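Local coordinates for LPXTG cell wall surface protein (Streptococcus gordonii, PDB 4IGB) that probably attaches streptococci to host surfaces as a cell-wall-anchored adhesin associated with binding to collagen and oral keratinocytes, the N-terminal region of which is described here, at residues L357-Y363 with K375-Y380; D203-E209 with S275-A281; R29-N34 with F94-V100. One frame throughout, in Å; residues are numbered along the deposited sequence.

The three contacts are spread along an elongated chain that joins two regions built mainly of beta strands. Contacts 2 and 3 fall in the Sgo0707 N-terminal domain, with centres about 30 Å apart and nearest atoms about 10 Å apart; strands 29-30 and 280-287, from which they draw residues, are neighbours in one antiparallel sheet. Contact 1 belongs to the N2 domain. Its centre is about 51 Å from that of contact 2, on the opposite side of the chain's centre, and about 37 Å from that of contact 3. Contact 2 comes closest to the bound sodium ion, which Asp198, Asp200 and Thr248 coordinate: the side chain of Glu209 approaches it to about 7 Å.

Contact 1: L357-Y363 with K375-Y380; sequences LQEGRDY and KMTPEY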
loop_
_atom_site.group_PDB
_atom_site.type_symbol
_atom_site.label_atom_id
_atom_site.label_comp_id
_atom_site.label_asym_id
_atom_site.label_seq_id
_atom_site.Cartn_x
_atom_site.Cartn_y
_atom_site.Cartn_z
ATOM N N LEU B 357 14.866 -14.087 -27.046
ATOM C CA LEU B 357 15.363 -14.704 -25.823
ATOM C C LEU B 357 15.384 -16.223 -25.948
ATOM O O LEU B 357 14.635 -16.800 -26.734
ATOM C CB LEU B 357 14.521 -14.272 -24.621
ATOM C CG LEU B 357 14.533 -12.773 -24.309
ATOM C CD1 LEU B 357 14.001 -12.500 -22.911
ATOM C CD2 LEU B 357 15.930 -12.194 -24.477
ATOM N N GLN B 358 16.251 -16.866 -25.173
ATOM C CA GLN B 358 16.424 -18.310 -25.256
ATOM C C GLN B 358 15.824 -19.041 -24.061
ATOM O O GLN B 358 16.090 -18.694 -22.910
ATOM C CB GLN B 358 17.909 -18.662 -25.382
ATOM C CG GLN B 358 18.620 -17.974 -26.535
ATOM C CD GLN B 358 20.117 -17.866 -26.315
ATOM O OE1 GLN B 358 20.670 -16.769 -26.260
ATOM N NE2 GLN B 358 20.781 -19.008 -26.190
ATOM N N GLU B 359 15.018 -20.059 -24.343
ATOM C CA GLU B 359 14.464 -20.905 -23.297
ATOM C C GLU B 359 15.607 -21.610 -22.580
ATOM O O GLU B 359 16.583 -22.016 -23.208
ATOM C CB GLU B 359 13.494 -21.928 -23.887
ATOM C CG GLU B 359 12.746 -22.745 -22.847
ATOM C CD GLU B 359 11.714 -23.668 -23.463
ATOM O OE1 GLU B 359 11.519 -23.608 -24.694
ATOM O OE2 GLU B 359 11.097 -24.454 -22.715
ATOM N N GLY B 360 15.489 -21.745 -21.264
ATOM C CA GLY B 360 16.573 -22.295 -20.464
ATOM C C GLY B 360 17.509 -21.210 -19.947
ATOM O O GLY B 360 17.713 -21.070 -18.741
ATOM N N ARG B 361 18.069 -20.421 -20.855
ATOM C CA ARG B 361 18.961 -19.325 -20.458
ATOM C C ARG B 361 18.230 -18.115 -19.872
ATOM O O ARG B 361 18.571 -17.630 -18.795
ATOM C CB ARG B 361 19.816 -18.852 -21.645
ATOM C CG ARG B 361 20.736 -17.666 -21.307
ATOM C CD ARG B 361 21.286 -17.002 -22.562
ATOM N NE ARG B 361 22.283 -15.980 -22.251
ATOM C CZ ARG B 361 23.008 -15.326 -23.162
ATOM N NH1 ARG B 361 22.857 -15.594 -24.449
ATOM N NH2 ARG B 361 23.886 -14.403 -22.781
ATOM N N ASP B 362 17.253 -17.608 -20.613
ATOM C CA ASP B 362 16.605 -16.346 -20.278
ATOM C C ASP B 362 15.266 -16.558 -19.577
ATOM O O ASP B 362 14.869 -15.767 -18.726
ATOM C CB ASP B 362 16.386 -15.516 -21.537
ATOM C CG ASP B 362 17.680 -15.127 -22.211
ATOM O OD1 ASP B 362 18.588 -14.642 -21.499
ATOM O OD2 ASP B 362 17.786 -15.313 -23.444
ATOM N N TYR B 363 14.570 -17.623 -19.950
ATOM C CA TYR B 363 13.281 -17.914 -19.360
ATOM C C TYR B 363 13.015 -19.411 -19.348
ATOM O O TYR B 363 13.689 -20.184 -20.040
ATOM C CB TYR B 363 12.175 -17.196 -20.137
ATOM C CG TYR B 363 11.981 -17.711 -21.550
ATOM C CD1 TYR B 363 11.082 -18.739 -21.824
ATOM C CD2 TYR B 363 12.691 -17.162 -22.607
ATOM C CE1 TYR B 363 10.899 -19.204 -23.120
ATOM C CE2 TYR B 363 12.519 -17.617 -23.903
ATOM C CZ TYR B 363 11.621 -18.633 -24.156
ATOM O OH TYR B 363 11.453 -19.069 -25.449
ATOM N N LYS B 375 8.628 -17.799 -16.876
ATOM C CA LYS B 375 9.378 -17.298 -15.732
ATOM C C LYS B 375 10.748 -16.872 -16.206
ATOM O O LYS B 375 11.498 -17.692 -16.750
ATOM C CB LYS B 375 9.538 -18.395 -14.671
ATOM C CG LYS B 375 8.233 -19.088 -14.287
ATOM C CD LYS B 375 8.455 -20.146 -13.206
ATOM C CE LYS B 375 7.169 -20.927 -12.923
ATOM N NZ LYS B 375 7.230 -21.643 -11.613
ATOM N N MET B 376 11.077 -15.596 -16.015
ATOM C CA MET B 376 12.408 -15.111 -16.355
ATOM C C MET B 376 13.362 -15.741 -15.363
ATOM O O MET B 376 13.012 -15.908 -14.204
ATOM C CB MET B 376 12.477 -13.583 -16.295
ATOM C CG MET B 376 11.331 -12.895 -17.021
ATOM S SD MET B 376 11.071 -13.524 -18.703
ATOM C CE MET B 376 12.591 -13.024 -19.533
ATOM N N THR B 377 14.553 -16.117 -15.824
ATOM C CA THR B 377 15.546 -16.733 -14.950
ATOM C C THR B 377 16.248 -15.702 -14.067
ATOM O O THR B 377 16.246 -14.499 -14.364
ATOM C CB THR B 377 16.648 -17.428 -15.759
ATOM O OG1 THR B 377 17.291 -16.451 -16.588
ATOM C CG2 THR B 377 16.070 -18.533 -16.619
ATOM N N PRO B 378 16.869 -16.177 -12.978
ATOM C CA PRO B 378 17.689 -15.309 -12.128
ATOM C C PRO B 378 18.755 -14.566 -12.949
ATOM O O PRO B 378 18.963 -13.365 -12.733
ATOM C CB PRO B 378 18.333 -16.295 -11.154
ATOM C CG PRO B 378 17.324 -17.418 -11.055
ATOM C CD PRO B 378 16.733 -17.539 -12.429
ATOM N N GLU B 379 19.391 -15.258 -13.893
ATOM C CA GLU B 379 20.395 -14.634 -14.758
ATOM C C GLU B 379 19.802 -13.453 -15.533
ATOM O O GLU B 379 20.435 -12.410 -15.656
ATOM C CB GLU B 379 21.029 -15.651 -15.729
ATOM C CG GLU B 379 21.967 -15.024 -16.788
ATOM C CD GLU B 379 22.244 -15.932 -18.010
ATOM O OE1 GLU B 379 22.492 -17.150 -17.814
ATOM O OE2 GLU B 379 22.215 -15.426 -19.166
ATOM N N TYR B 380 18.588 -13.615 -16.052
ATOM C CA TYR B 380 17.977 -12.536 -16.805
ATOM C C TYR B 380 17.704 -11.359 -15.885
ATOM O O TYR B 380 17.977 -10.218 -16.239
ATOM C CB TYR B 380 16.689 -12.965 -17.520
ATOM C CG TYR B 380 16.165 -11.864 -18.426
ATOM C CD1 TYR B 380 16.545 -11.798 -19.761
ATOM C CD2 TYR B 380 15.325 -10.873 -17.938
ATOM C CE1 TYR B 380 16.095 -10.791 -20.589
ATOM C CE2 TYR B 380 14.865 -9.858 -18.763
ATOM C CZ TYR B 380 15.252 -9.822 -20.086
ATOM O OH TYR B 380 14.801 -8.817 -20.914
HETATM O O HOH W 1 19.922 -13.913 -19.250
#
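Tyr363 and Met376 form an antiparallel non-hydrogen-bonded pair, their CA atoms 4.2 Å apart; just beyond it Thr377 N donates to Asp362 O at 2.9 Å, nearly in line. The loop of 357-363 is held in shape by Asp362 N to Gln358 O (2.8 Å) and Gly360 N to Tyr363 O (2.7 Å). At the backbone angles of Gly360, a CB would be jammed against Glu359 O.

Thr377 OG1 works in two directions: it donates to Arg361 O (2.8 Å) and, as N-cap of the helix that follows, accepts from Tyr380 N (3.2 Å). The loop is thereby tied to the start of the helix.

A charged and polar network links the two segments, with Arg361 and Glu379 exposed and Asp362 buried. Arg361 NE forms a salt bridge with Glu379 OE2 (3.1 Å), while Arg361 NH1 donates to Gln358 OE1 (3.1 Å). Asp362 accepts from Gln358 N through OD2 (2.8 Å). Its OD1 faces Glu379 OE2 at 4.4 Å, and a water donating to both atoms at 2.7 Å eases the meeting of like charges.

Apolar packing lies beneath. Leu357 CD1 touches Met376 CE (3.7 Å) and Tyr380 CE1 (3.6 Å), and Tyr363 CB lies 4.1 Å from Met376 SD. Met376 and Tyr380 also pack on Ile389, and Tyr363 on Leu348 and Val350.

Together these features form the open end of the beta hairpin made by strands 363-368 and 371-376 in the N2 domain, where one strand runs on into an N-capped helix.

Contact 2: D203-E209 with S275-A281; sequences DANNLKE and STETCSA
The loop 203-209, just before strand 210-214, packs antiparallel to the start of 275-281 (CA-CA 5.1 Å for Leu207-Thr276, 4.9 Å for Glu209-Ser275), the connection from strand 268-274 of one antiparallel sheet of the N-terminal domain to strand 280-287 of another. Asp203 opens a type I beta turn ending at Asn206; with chi1 p, its OD1 accepts from Asn205 N (2.8 Å), an Asx turn, and Leu207 N (2.9 Å), while OD2 accepts from Glu277 N (2.9 Å). Asn205 ND2 (chi1 m) donates weakly to both Asp203 OD2 (2.6 Å) and Glu277 OE1 (3.3 Å). Asn206 is left-handed (51/29). Leu207 (m, t) sets CB 4.3 Å from Thr276 CB. Lys208 O and Ser275 O share a water, donating at 2.8 and 2.7 Å. Glu209 (t, t) lays CG 3.9 Å from Cys279 SG; OE2 is hydrogen-bonded to Tyr273 OH, and OE1 accepts from the backbone N of Asp200, a sodium ligand, and Ala201. Thr276 (chi1 p) makes an ST turn, OG1 accepting from Thr278 N (3.1 Å). Asp203 OD2 and Glu277 OE1 come within 4.3 Å; the Glu277 NH and, weakly, the Asn205 amide donate to these carboxylates, probably easing their repulsion.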
loop_
_atom_site.group_PDB
_atom_site.type_symbol
_atom_site.label_atom_id
_atom_site.label_comp_id
_atom_site.label_asym_id
_atom_site.label_seq_id
_atom_site.Cartn_x
_atom_site.Cartn_y
_atom_site.Cartn_z
ATOM N N ASP B 203 10.518 12.843 23.922
ATOM C CA ASP B 203 10.266 13.862 24.940
ATOM C C ASP B 203 11.095 13.617 26.202
ATOM O O ASP B 203 11.908 12.694 26.247
ATOM C CB ASP B 203 8.766 13.991 25.261
ATOM C CG ASP B 203 8.186 12.760 25.950
ATOM O OD1 ASP B 203 8.962 11.873 26.369
ATOM O OD2 ASP B 203 6.936 12.690 26.084
ATOM N N ALA B 204 10.889 14.443 27.224
ATOM C CA ALA B 204 11.617 14.279 28.488
ATOM C C ALA B 204 11.042 13.174 29.379
ATOM O O ALA B 204 11.559 12.923 30.462
ATOM C CB ALA B 204 11.686 15.602 29.251
ATOM N N ASN B 205 9.971 12.517 28.934
ATOM C CA ASN B 205 9.445 11.363 29.659
ATOM C C ASN B 205 10.144 10.118 29.132
ATOM O O ASN B 205 9.801 8.986 29.492
ATOM C CB ASN B 205 7.937 11.223 29.456
ATOM C CG ASN B 205 7.191 12.525 29.673
ATOM O OD1 ASN B 205 7.172 13.056 30.785
ATOM N ND2 ASN B 205 6.575 13.049 28.615
ATOM N N ASN B 206 11.132 10.359 28.275
ATOM C CA ASN B 206 11.783 9.324 27.475
ATOM C C ASN B 206 10.800 8.439 26.711
ATOM O O ASN B 206 11.069 7.263 26.455
ATOM C CB ASN B 206 12.732 8.473 28.313
ATOM C CG ASN B 206 13.880 7.912 27.490
ATOM O OD1 ASN B 206 14.396 8.577 26.586
ATOM N ND2 ASN B 206 14.275 6.678 27.789
ATOM N N LEU B 207 9.654 9.010 26.362
ATOM C CA LEU B 207 8.769 8.377 25.400
ATOM C C LEU B 207 9.353 8.627 24.025
ATOM O O LEU B 207 9.999 9.641 23.796
ATOM C CB LEU B 207 7.365 8.968 25.483
ATOM C CG LEU B 207 6.640 8.662 26.782
ATOM C CD1 LEU B 207 5.352 9.470 26.878
ATOM C CD2 LEU B 207 6.376 7.170 26.858
ATOM N N LYS B 208 9.122 7.712 23.101
ATOM C CA LYS B 208 9.679 7.850 21.766
ATOM C C LYS B 208 8.618 7.550 20.726
ATOM O O LYS B 208 7.883 6.575 20.837
ATOM C CB LYS B 208 10.852 6.890 21.596
ATOM C CG LYS B 208 11.942 7.066 22.654
ATOM C CD LYS B 208 12.855 5.852 22.733
ATOM C CE LYS B 208 13.988 6.082 23.741
ATOM N NZ LYS B 208 14.775 4.838 23.995
ATOM N N GLU B 209 8.547 8.402 19.720
ATOM C CA GLU B 209 7.631 8.208 18.612
ATOM C C GLU B 209 7.891 6.867 17.938
ATOM O O GLU B 209 9.023 6.563 17.556
ATOM C CB GLU B 209 7.813 9.330 17.600
ATOM C CG GLU B 209 6.827 9.262 16.446
ATOM C CD GLU B 209 6.903 10.487 15.561
ATOM O OE1 GLU B 209 7.925 11.211 15.630
ATOM O OE2 GLU B 209 5.935 10.729 14.813
ATOM N N SER B 275 2.715 7.850 20.384
ATOM C CA SER B 275 3.235 9.212 20.440
ATOM C C SER B 275 4.070 9.450 21.679
ATOM O O SER B 275 4.163 8.602 22.566
ATOM C CB SER B 275 2.088 10.236 20.438
ATOM O OG SER B 275 1.408 10.246 21.691
ATOM N N THR B 276 4.670 10.628 21.727
ATOM C CA THR B 276 5.246 11.151 22.952
ATOM C C THR B 276 4.135 11.963 23.618
ATOM O O THR B 276 2.964 11.856 23.241
ATOM C CB THR B 276 6.417 12.067 22.619
ATOM O OG1 THR B 276 5.930 13.178 21.860
ATOM C CG2 THR B 276 7.435 11.318 21.771
ATOM N N GLU B 277 4.489 12.781 24.596
ATOM C CA GLU B 277 3.510 13.634 25.253
ATOM C C GLU B 277 2.917 14.581 24.226
ATOM O O GLU B 277 1.840 15.132 24.437
ATOM C CB GLU B 277 4.163 14.454 26.367
ATOM C CG GLU B 277 5.198 15.423 25.835
ATOM C CD GLU B 277 5.851 16.274 26.919
ATOM O OE1 GLU B 277 5.476 16.156 28.106
ATOM O OE2 GLU B 277 6.746 17.068 26.564
ATOM N N THR B 278 3.627 14.791 23.120
ATOM C CA THR B 278 3.080 15.614 22.046
ATOM C C THR B 278 3.791 15.437 20.708
ATOM O O THR B 278 4.803 16.078 20.445
ATOM C CB THR B 278 3.006 17.134 22.424
ATOM O OG1 THR B 278 2.463 17.880 21.324
ATOM C CG2 THR B 278 4.386 17.700 22.783
ATOM N N CYS B 279 3.254 14.570 19.854
ATOM C CA CYS B 279 3.759 14.465 18.490
ATOM C C CYS B 279 2.736 13.781 17.610
ATOM O O CYS B 279 1.763 13.214 18.095
ATOM C CB CYS B 279 5.097 13.716 18.424
ATOM S SG CYS B 279 4.999 11.917 18.686
ATOM N N SER B 280 2.948 13.862 16.307
ATOM C CA SER B 280 2.075 13.185 15.375
ATOM C C SER B 280 2.868 12.866 14.124
ATOM O O SER B 280 3.971 13.397 13.921
ATOM C CB SER B 280 0.870 14.060 15.038
ATOM O OG SER B 280 1.271 15.204 14.311
ATOM N N ALA B 281 2.314 11.984 13.303
ATOM C CA ALA B 281 2.936 11.628 12.041
ATOM C C ALA B 281 1.895 11.622 10.934
ATOM O O ALA B 281 0.693 11.488 11.186
ATOM C CB ALA B 281 3.617 10.257 12.141
HETATM O O HOH W 2 5.380 6.201 22.091
#

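Contact 3: R29-N34 with F94-V100; sequences RKFNLN and FTNIGTV. With SO4 (sulfate ion), chain J.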
loop_
_atom_site.group_PDB
_atom_site.type_symbol
_atom_site.label_atom_id
_atom_site.label_comp_id
_atom_site.label_asym_id
_atom_site.label_seq_id
_atom_site.Cartn_x
_atom_site.Cartn_y
_atom_site.Cartn_z
ATOM N N ARG B 29 2.590 5.086 -6.526
ATOM C CA ARG B 29 1.346 5.832 -6.601
ATOM C C ARG B 29 0.804 6.139 -5.223
ATOM O O ARG B 29 0.596 5.233 -4.418
ATOM C CB ARG B 29 0.289 5.060 -7.366
ATOM C CG ARG B 29 -1.027 5.795 -7.358
ATOM C CD ARG B 29 -1.985 5.208 -8.351
ATOM N NE ARG B 29 -3.108 6.114 -8.544
ATOM C CZ ARG B 29 -3.968 6.021 -9.545
ATOM N NH1 ARG B 29 -3.817 5.061 -10.457
ATOM N NH2 ARG B 29 -4.965 6.897 -9.635
ATOM N N LYS B 30 0.549 7.412 -4.963
ATOM C CA LYS B 30 -0.074 7.811 -3.713
ATOM C C LYS B 30 -1.566 7.994 -3.953
ATOM O O LYS B 30 -1.975 8.785 -4.806
ATOM C CB LYS B 30 0.538 9.107 -3.192
ATOM C CG LYS B 30 0.074 9.524 -1.797
ATOM C CD LYS B 30 0.839 10.773 -1.328
ATOM C CE LYS B 30 0.793 10.913 0.192
ATOM N NZ LYS B 30 1.334 12.229 0.632
ATOM N N PHE B 31 -2.387 7.263 -3.208
ATOM C CA PHE B 31 -3.821 7.345 -3.430
ATOM C C PHE B 31 -4.397 8.683 -2.961
ATOM O O PHE B 31 -3.811 9.372 -2.124
ATOM C CB PHE B 31 -4.534 6.187 -2.729
ATOM C CG PHE B 31 -4.319 4.853 -3.388
ATOM C CD1 PHE B 31 -4.684 4.652 -4.709
ATOM C CD2 PHE B 31 -3.752 3.802 -2.683
ATOM C CE1 PHE B 31 -4.486 3.421 -5.321
ATOM C CE2 PHE B 31 -3.572 2.574 -3.270
ATOM C CZ PHE B 31 -3.935 2.380 -4.601
ATOM N N ASN B 32 -5.564 9.024 -3.486
ATOM C CA ASN B 32 -6.271 10.229 -3.076
ATOM C C ASN B 32 -7.129 9.999 -1.839
ATOM O O ASN B 32 -8.188 9.369 -1.906
ATOM C CB ASN B 32 -7.139 10.746 -4.226
ATOM C CG ASN B 32 -6.317 11.154 -5.421
ATOM O OD1 ASN B 32 -5.317 11.845 -5.270
ATOM N ND2 ASN B 32 -6.720 10.715 -6.621
ATOM N N LEU B 33 -6.669 10.510 -0.706
ATOM C CA LEU B 33 -7.439 10.429 0.521
ATOM C C LEU B 33 -7.544 11.833 1.057
ATOM O O LEU B 33 -6.525 12.468 1.340
ATOM C CB LEU B 33 -6.748 9.535 1.554
ATOM C CG LEU B 33 -6.835 8.022 1.383
ATOM C CD1 LEU B 33 -6.241 7.610 0.065
ATOM C CD2 LEU B 33 -6.097 7.346 2.530
ATOM N N ASN B 34 -8.766 12.336 1.185
ATOM C CA ASN B 34 -8.931 13.713 1.605
ATOM C C ASN B 34 -10.257 13.920 2.307
ATOM O O ASN B 34 -11.071 12.985 2.389
ATOM C CB ASN B 34 -8.784 14.648 0.408
ATOM C CG ASN B 34 -9.711 14.278 -0.727
ATOM O OD1 ASN B 34 -10.931 14.416 -0.608
ATOM N ND2 ASN B 34 -9.139 13.808 -1.843
ATOM N N PHE B 94 -12.583 5.843 2.422
ATOM C CA PHE B 94 -12.269 6.827 1.399
ATOM C C PHE B 94 -12.702 6.246 0.072
ATOM O O PHE B 94 -12.166 5.242 -0.364
ATOM C CB PHE B 94 -10.774 7.161 1.377
ATOM C CG PHE B 94 -10.272 7.781 2.646
ATOM C CD1 PHE B 94 -10.126 9.154 2.753
ATOM C CD2 PHE B 94 -9.932 6.985 3.731
ATOM C CE1 PHE B 94 -9.664 9.732 3.938
ATOM C CE2 PHE B 94 -9.477 7.551 4.925
ATOM C CZ PHE B 94 -9.336 8.930 5.020
ATOM N N THR B 95 -13.690 6.873 -0.561
ATOM C CA THR B 95 -14.262 6.342 -1.793
ATOM C C THR B 95 -13.595 6.904 -3.057
ATOM O O THR B 95 -13.407 8.109 -3.187
ATOM C CB THR B 95 -15.788 6.624 -1.877
ATOM O OG1 THR B 95 -16.448 6.070 -0.735
ATOM C CG2 THR B 95 -16.379 5.994 -3.134
ATOM N N ASN B 96 -13.292 6.023 -4.006
ATOM C CA ASN B 96 -12.679 6.419 -5.266
ATOM C C ASN B 96 -11.383 7.191 -5.047
ATOM O O ASN B 96 -11.304 8.382 -5.341
ATOM C CB ASN B 96 -13.647 7.254 -6.111
ATOM C CG ASN B 96 -13.139 7.460 -7.513
ATOM O OD1 ASN B 96 -12.214 6.769 -7.946
ATOM N ND2 ASN B 96 -13.727 8.414 -8.232
ATOM N N ILE B 97 -10.378 6.494 -4.531
ATOM C CA ILE B 97 -9.101 7.095 -4.185
ATOM C C ILE B 97 -8.180 7.044 -5.384
ATOM O O ILE B 97 -7.064 7.564 -5.344
ATOM C CB ILE B 97 -8.427 6.347 -3.011
ATOM C CG1 ILE B 97 -7.958 4.958 -3.447
ATOM C CG2 ILE B 97 -9.369 6.261 -1.802
ATOM C CD1 ILE B 97 -7.435 4.115 -2.281
ATOM N N GLY B 98 -8.650 6.391 -6.443
ATOM C CA GLY B 98 -7.892 6.307 -7.674
ATOM C C GLY B 98 -8.485 5.255 -8.586
ATOM O O GLY B 98 -9.356 4.481 -8.178
ATOM N N THR B 99 -8.024 5.239 -9.831
ATOM C CA THR B 99 -8.387 4.194 -10.775
ATOM C C THR B 99 -7.150 3.395 -11.143
ATOM O O THR B 99 -6.129 3.961 -11.551
ATOM C CB THR B 99 -9.002 4.788 -12.031
ATOM O OG1 THR B 99 -10.123 5.596 -11.656
ATOM C CG2 THR B 99 -9.458 3.678 -12.994
ATOM N N VAL B 100 -7.236 2.079 -10.987
ATOM C CA VAL B 100 -6.090 1.207 -11.202
ATOM C C VAL B 100 -6.513 0.000 -12.041
ATOM O O VAL B 100 -7.472 -0.700 -11.691
ATOM C CB VAL B 100 -5.523 0.696 -9.861
ATOM C CG1 VAL B 100 -4.372 -0.245 -10.098
ATOM C CG2 VAL B 100 -5.097 1.855 -8.957
HETATM S S SO4 J . 4.984 11.407 -0.758
HETATM O O1 SO4 J . 6.378 11.558 -0.346
HETATM O O2 SO4 J . 4.213 10.854 0.342
HETATM O O3 SO4 J . 4.928 10.514 -1.914
HETATM O O4 SO4 J . 4.421 12.715 -1.094
HETATM O O HOH W 3 -6.652 7.616 -11.237
#
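This contact lies in the beta-sandwich of the N-terminal domain, where segment 29-34, leaving the edge strand 29-30 of one antiparallel sheet, packs on the irregular end of strand 84-100 of the other. Asn96 (56/67) and Ile97 (-89/-5) depart from extended geometry, and here the CA atoms of the two segments come nearest, 4.4 Å between Asn32 and Ile97. Asn32 N donates to Ile97 O (2.8 Å), and Ile97 CA lies 3.3 Å from Asn32 O in a CA-H...O contact.

Ile97 lies between apolar groups of segment 29-34. Its CD1 sits over a face of the Phe31 ring in a CH-pi contact, 3.8 Å from the centroid, and its CG2 meets Leu33 CD1 (3.9 Å). A second CH-pi contact puts Leu33 CG 3.9 Å from the centroid of the Phe94 ring, again over a face. Val100 CG2 instead meets the edge of Phe31, 4.0 Å from CE1.

Toward the strand end, Arg29 NH1 donates to Thr99 O (2.8 Å), and a water accepts from Arg29 NH2 (2.4 Å) and Thr99 N (3.1 Å). A CB on Gly98 would clash with Arg29 NH2. Lys30 NZ makes a salt bridge with Glu146 and a weak hydrogen bond to O2 (3.2 Å) of a sulfate ion, probably from the crystallisation liquor.

Backbone hydrogen bonds of Arg29 with Ile287 and of Phe31 with Leu285 join the first segment to strand 280-287; Phe94 and Ile97 pair with strand 103-118, and Ile180 of strand 170-182 packs against both Phe31 and Ile97.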